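Local coordinates for glycerate dehydrogenase/glyoxylate reductase (Thermus thermophilus, PDB 2CUK), which probably catalyses the NAD(P)H-dependent reduction of glyoxylate and hydroxypyruvate as a D-2-hydroxyacid dehydrogenase, at residues I89-P95 / E305-V311; V97-T102 / G279-T285. Numbering follows the deposited sequence.

Both contacts join the run that leads from strand 90-92 into helix 99-114 to the C-terminal part of the chain: contact 2 uses the start of helix 283-301, contact 1 the tail that follows that helix. Their centres lie about 20 Å apart. Contact 1, centred about 20 Å from the chain centre, is partly buried and larger (566 Å²); backbone hydrogen bonds and a salt-bridge network carry it, within one subunit. Contact 2, about 10 Å from the centre, is buried and smaller (301 Å²). It has no direct hydrogen bond across its segments, relying instead on close packing, a water and groups from the second subunit.

Contact 1 of 2, residues I89-P95 / E305-V311; sequences IRVTHTP and EPPNPVV
Residues 308-311 run antiparallel to strand 90-92, an edge strand of the five-stranded parallel sheet, with Thr92 CA 4.2 Å from Pro309 CA in a single bridge, while 305-307 loop back so that Glu305 returns to Arg90. His93 N donates to Asn308 O (3.2 Å). A classic beta bulge follows: Val310 N (2.5 Å) and Val311 N (3.2 Å) both donate to Val91 O, while Val91 N returns a weak bond to Val311 O (3.4 Å). Arg90 (chi1-chi3 all m) folds over the tail; its NE reaches Val311 O (3.0 Å) and its NH2 Glu305 OE2 (2.7 Å; Glu305 chi1 t, chi2 p), with Pro306 CG over one guanidinium face. His93 (chi1 p) receives a CH-pi contact from Val310 CG2, 4.0 Å from the ring centroid, and ND1 hydrogen-bonds Val74 O. Val91 (t) packs CB 3.3 Å from Val311 CG2 (m). Arg90 NE also faces Val311 OXT (3.6 Å), so two carboxylates, Glu305 and the C-terminus, share one guanidinium in a salt-bridge network at the sheet edge.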
loop_
_atom_site.group_PDB
_atom_site.type_symbol
_atom_site.label_atom_id
_atom_site.label_comp_id
_atom_site.label_asym_id
_atom_site.label_seq_id
_atom_site.Cartn_x
_atom_site.Cartn_y
_atom_site.Cartn_z
ATOM N N ILE A 89 34.648 -2.633 -25.074
ATOM C CA ILE A 89 33.196 -2.557 -25.162
ATOM C C ILE A 89 32.696 -1.595 -24.093
ATOM O O ILE A 89 33.131 -1.661 -22.941
ATOM C CB ILE A 89 32.553 -3.938 -24.927
ATOM C CG1 ILE A 89 33.081 -4.937 -25.960
ATOM C CG2 ILE A 89 31.035 -3.826 -25.008
ATOM C CD1 ILE A 89 32.637 -6.374 -25.722
ATOM N N ARG A 90 31.795 -0.693 -24.466
ATOM C CA ARG A 90 31.257 0.254 -23.495
ATOM C C ARG A 90 30.107 -0.399 -22.738
ATOM O O ARG A 90 29.385 -1.227 -23.287
ATOM C CB ARG A 90 30.749 1.527 -24.187
ATOM C CG ARG A 90 31.808 2.294 -24.970
ATOM C CD ARG A 90 33.049 2.568 -24.130
ATOM N NE ARG A 90 32.779 3.418 -22.974
ATOM C CZ ARG A 90 32.494 4.714 -23.040
ATOM N NH1 ARG A 90 32.434 5.328 -24.214
ATOM N NH2 ARG A 90 32.283 5.402 -21.927
ATOM N N VAL A 91 29.948 -0.034 -21.471
ATOM C CA VAL A 91 28.867 -0.583 -20.664
ATOM C C VAL A 91 28.144 0.558 -19.970
ATOM O O VAL A 91 28.770 1.404 -19.324
ATOM C CB VAL A 91 29.389 -1.588 -19.602
ATOM C CG1 VAL A 91 28.231 -2.108 -18.759
ATOM C CG2 VAL A 91 30.090 -2.752 -20.290
ATOM N N THR A 92 26.824 0.588 -20.122
ATOM C CA THR A 92 26.006 1.628 -19.511
ATOM C C THR A 92 24.850 1.010 -18.736
ATOM O O THR A 92 24.580 -0.185 -18.855
ATOM C CB THR A 92 25.416 2.580 -20.577
ATOM O OG1 THR A 92 24.561 1.841 -21.460
ATOM C CG2 THR A 92 26.531 3.231 -21.383
ATOM N N HIS A 93 24.174 1.834 -17.940
ATOM C CA HIS A 93 23.033 1.372 -17.163
ATOM C C HIS A 93 21.976 2.469 -17.096
ATOM O O HIS A 93 22.097 3.492 -17.766
ATOM C CB HIS A 93 23.465 0.949 -15.750
ATOM C CG HIS A 93 24.045 2.057 -14.926
ATOM N ND1 HIS A 93 23.966 2.075 -13.550
ATOM C CD2 HIS A 93 24.731 3.170 -15.278
ATOM C CE1 HIS A 93 24.575 3.151 -13.089
ATOM N NE2 HIS A 93 25.049 3.833 -14.118
ATOM N N THR A 94 20.943 2.263 -16.287
ATOM C CA THR A 94 19.864 3.242 -16.176
ATOM C C THR A 94 19.666 3.760 -14.748
ATOM O O THR A 94 18.659 3.464 -14.109
ATOM C CB THR A 94 18.536 2.626 -16.671
ATOM O OG1 THR A 94 18.155 1.546 -15.805
ATOM C CG2 THR A 94 18.698 2.090 -18.093
ATOM N N PRO A 95 20.623 4.552 -14.237
ATOM C CA PRO A 95 20.543 5.104 -12.880
ATOM C C PRO A 95 19.495 6.205 -12.715
ATOM O O PRO A 95 19.209 6.947 -13.659
ATOM C CB PRO A 95 21.955 5.622 -12.645
ATOM C CG PRO A 95 22.340 6.117 -14.010
ATOM C CD PRO A 95 21.864 4.988 -14.905
ATOM N N GLU A 305 29.943 10.119 -26.388
ATOM C CA GLU A 305 30.113 9.643 -25.025
ATOM C C GLU A 305 28.724 9.446 -24.423
ATOM O O GLU A 305 27.923 10.382 -24.367
ATOM C CB GLU A 305 30.904 10.669 -24.210
ATOM C CG GLU A 305 31.251 10.234 -22.794
ATOM C CD GLU A 305 32.007 8.919 -22.751
ATOM O OE1 GLU A 305 32.945 8.742 -23.558
ATOM O OE2 GLU A 305 31.669 8.067 -21.901
ATOM N N PRO A 306 28.416 8.219 -23.973
ATOM C CA PRO A 306 27.105 7.936 -23.379
ATOM C C PRO A 306 26.912 8.686 -22.062
ATOM O O PRO A 306 27.875 8.956 -21.347
ATOM C CB PRO A 306 27.139 6.424 -23.192
ATOM C CG PRO A 306 28.576 6.173 -22.874
ATOM C CD PRO A 306 29.295 7.039 -23.890
ATOM N N PRO A 307 25.661 9.037 -21.730
ATOM C CA PRO A 307 25.372 9.760 -20.488
ATOM C C PRO A 307 25.499 8.965 -19.185
ATOM O O PRO A 307 25.767 9.543 -18.132
ATOM C CB PRO A 307 23.950 10.275 -20.716
ATOM C CG PRO A 307 23.350 9.223 -21.590
ATOM C CD PRO A 307 24.460 8.947 -22.578
ATOM N N ASN A 308 25.313 7.649 -19.242
ATOM C CA ASN A 308 25.398 6.842 -18.024
ATOM C C ASN A 308 26.331 5.645 -18.167
ATOM O O ASN A 308 25.912 4.492 -18.032
ATOM C CB ASN A 308 24.001 6.356 -17.622
ATOM C CG ASN A 308 22.948 7.440 -17.745
ATOM O OD1 ASN A 308 22.122 7.412 -18.653
ATOM N ND2 ASN A 308 22.978 8.406 -16.834
ATOM N N PRO A 309 27.622 5.902 -18.421
ATOM C CA PRO A 309 28.580 4.809 -18.576
ATOM C C PRO A 309 29.017 4.164 -17.265
ATOM O O PRO A 309 29.076 4.817 -16.220
ATOM C CB PRO A 309 29.740 5.481 -19.297
ATOM C CG PRO A 309 29.755 6.843 -18.653
ATOM C CD PRO A 309 28.276 7.211 -18.619
ATOM N N VAL A 310 29.307 2.870 -17.341
ATOM C CA VAL A 310 29.781 2.088 -16.209
ATOM C C VAL A 310 31.257 1.827 -16.504
ATOM O O VAL A 310 32.090 1.799 -15.601
ATOM C CB VAL A 310 29.037 0.743 -16.105
ATOM C CG1 VAL A 310 29.618 -0.090 -14.978
ATOM C CG2 VAL A 310 27.553 0.991 -15.872
ATOM N N VAL A 311 31.560 1.634 -17.786
ATOM C CA VAL A 311 32.929 1.411 -18.242
ATOM C C VAL A 311 33.124 2.143 -19.568
ATOM O O VAL A 311 32.134 2.254 -20.325
ATOM C CB VAL A 311 33.235 -0.092 -18.468
ATOM C CG1 VAL A 311 32.821 -0.901 -17.255
ATOM C CG2 VAL A 311 32.531 -0.587 -19.714
ATOM O OXT VAL A 311 34.260 2.582 -19.844
#

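Contact 2 of 2, residues V97-T102 / G279-T285; sequences VLTEAT and GSAGRTT
Two carbonyl oxygens, Ala101 O and Gly279 O, stand just 3.1 Å apart although neither can donate; Arg115 of the second subunit reconciles them, its NH1 hydrogen-bonding the first and its NH2 the second. Across the two segments no direct hydrogen bond forms, and Thr102 CA approaches Gly279 O at 3.3 Å as a CA-H...O contact. Thr102 CA and Gly279 CA are 4.5 Å apart, the nearest CA pair of the two segments. Both segments enter helices: Leu98 is the N-cap of helix 99-114 and Gly282 that of helix 283-301, the latter reached through an inverse gamma turn centred on Ala281 (phi/psi -74/47). In this family, the chain crosses between the catalytic and NAD-binding domains along two such helices, so the contact plausibly lies at the interdomain junction. Thr102, chi1 m, turns OG1 back to Leu98 O (2.6 Å), which also accepts from Thr102 N (3.1 Å). A water links the helix starts, donating to Val97 O (2.7 Å), accepting from Ala101 N (2.9 Å) and hydrogen-bonded to Thr285 OG1 (2.9 Å). Thr285, also m, sets CG2 3.7 Å from Leu98 CA, and Leu98 CB meets Ser280 CB at 3.7 Å.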
loop_
_atom_site.group_PDB
_atom_site.type_symbol
_atom_site.label_atom_id
_atom_site.label_comp_id
_atom_site.label_asym_id
_atom_site.label_seq_id
_atom_site.Cartn_x
_atom_site.Cartn_y
_atom_site.Cartn_z
ATOM N N VAL A 97 16.269 6.420 -12.717
ATOM C CA VAL A 97 14.949 6.070 -13.231
ATOM C C VAL A 97 13.974 5.254 -12.374
ATOM O O VAL A 97 12.772 5.530 -12.372
ATOM C CB VAL A 97 15.106 5.358 -14.594
ATOM C CG1 VAL A 97 13.749 4.950 -15.141
ATOM C CG2 VAL A 97 15.827 6.286 -15.573
ATOM N N LEU A 98 14.466 4.256 -11.647
ATOM C CA LEU A 98 13.569 3.418 -10.851
ATOM C C LEU A 98 13.509 3.722 -9.357
ATOM O O LEU A 98 12.948 2.939 -8.587
ATOM C CB LEU A 98 13.935 1.942 -11.058
ATOM C CG LEU A 98 15.393 1.526 -10.829
ATOM C CD1 LEU A 98 15.771 1.689 -9.372
ATOM C CD2 LEU A 98 15.574 0.072 -11.255
ATOM N N THR A 99 14.061 4.860 -8.949
ATOM C CA THR A 99 14.087 5.238 -7.537
ATOM C C THR A 99 12.707 5.379 -6.895
ATOM O O THR A 99 12.388 4.676 -5.933
ATOM C CB THR A 99 14.862 6.559 -7.339
ATOM O OG1 THR A 99 16.182 6.423 -7.883
ATOM C CG2 THR A 99 14.969 6.896 -5.864
ATOM N N GLU A 100 11.897 6.290 -7.428
ATOM C CA GLU A 100 10.557 6.543 -6.911
ATOM C C GLU A 100 9.659 5.315 -6.916
ATOM O O GLU A 100 8.905 5.082 -5.968
ATOM C CB GLU A 100 9.890 7.654 -7.720
ATOM C CG GLU A 100 10.607 8.989 -7.632
ATOM C CD GLU A 100 10.680 9.501 -6.211
ATOM O OE1 GLU A 100 9.617 9.586 -5.559
ATOM O OE2 GLU A 100 11.794 9.820 -5.747
ATOM N N ALA A 101 9.733 4.541 -7.993
ATOM C CA ALA A 101 8.919 3.337 -8.133
ATOM C C ALA A 101 9.265 2.306 -7.059
ATOM O O ALA A 101 8.382 1.697 -6.454
ATOM C CB ALA A 101 9.123 2.733 -9.528
ATOM N N THR A 102 10.559 2.114 -6.832
ATOM C CA THR A 102 11.021 1.158 -5.832
ATOM C C THR A 102 10.634 1.633 -4.439
ATOM O O THR A 102 10.275 0.828 -3.574
ATOM C CB THR A 102 12.544 0.994 -5.900
ATOM O OG1 THR A 102 12.915 0.673 -7.245
ATOM C CG2 THR A 102 13.017 -0.124 -4.956
ATOM N N GLY A 279 9.488 -4.323 -7.729
ATOM C CA GLY A 279 9.820 -3.004 -7.217
ATOM C C GLY A 279 9.831 -1.876 -8.239
ATOM O O GLY A 279 9.325 -0.792 -7.963
ATOM N N SER A 280 10.402 -2.120 -9.416
ATOM C CA SER A 280 10.473 -1.085 -10.452
ATOM C C SER A 280 9.375 -1.221 -11.493
ATOM O O SER A 280 9.411 -0.553 -12.525
ATOM C CB SER A 280 11.824 -1.142 -11.165
ATOM O OG SER A 280 11.952 -2.347 -11.905
ATOM N N ALA A 281 8.386 -2.061 -11.209
ATOM C CA ALA A 281 7.310 -2.319 -12.157
ATOM C C ALA A 281 6.249 -1.240 -12.370
ATOM O O ALA A 281 5.052 -1.527 -12.376
ATOM C CB ALA A 281 6.639 -3.645 -11.816
ATOM N N GLY A 282 6.689 0.000 -12.544
ATOM C CA GLY A 282 5.763 1.078 -12.835
ATOM C C GLY A 282 5.854 1.131 -14.349
ATOM O O GLY A 282 6.955 1.013 -14.887
ATOM N N ARG A 283 4.733 1.286 -15.049
ATOM C CA ARG A 283 4.791 1.307 -16.506
ATOM C C ARG A 283 5.660 2.444 -17.033
ATOM O O ARG A 283 6.498 2.234 -17.905
ATOM C CB ARG A 283 3.388 1.399 -17.113
ATOM C CG ARG A 283 3.381 1.300 -18.646
ATOM C CD ARG A 283 1.958 1.261 -19.191
ATOM N NE ARG A 283 1.244 0.068 -18.743
ATOM C CZ ARG A 283 1.386 -1.135 -19.287
ATOM N NH1 ARG A 283 2.214 -1.309 -20.309
ATOM N NH2 ARG A 283 0.710 -2.167 -18.802
ATOM N N THR A 284 5.468 3.648 -16.505
ATOM C CA THR A 284 6.265 4.786 -16.954
ATOM C C THR A 284 7.745 4.579 -16.623
ATOM O O THR A 284 8.625 4.962 -17.394
ATOM C CB THR A 284 5.777 6.094 -16.309
ATOM O OG1 THR A 284 4.410 6.313 -16.675
ATOM C CG2 THR A 284 6.616 7.276 -16.789
ATOM N N THR A 285 8.016 3.967 -15.476
ATOM C CA THR A 285 9.391 3.705 -15.065
ATOM C C THR A 285 10.057 2.727 -16.038
ATOM O O THR A 285 11.182 2.958 -16.495
ATOM C CB THR A 285 9.436 3.126 -13.629
ATOM O OG1 THR A 285 9.004 4.133 -12.705
ATOM C CG2 THR A 285 10.850 2.676 -13.262
HETATM O O HOH W 1 10.625 5.424 -10.662
#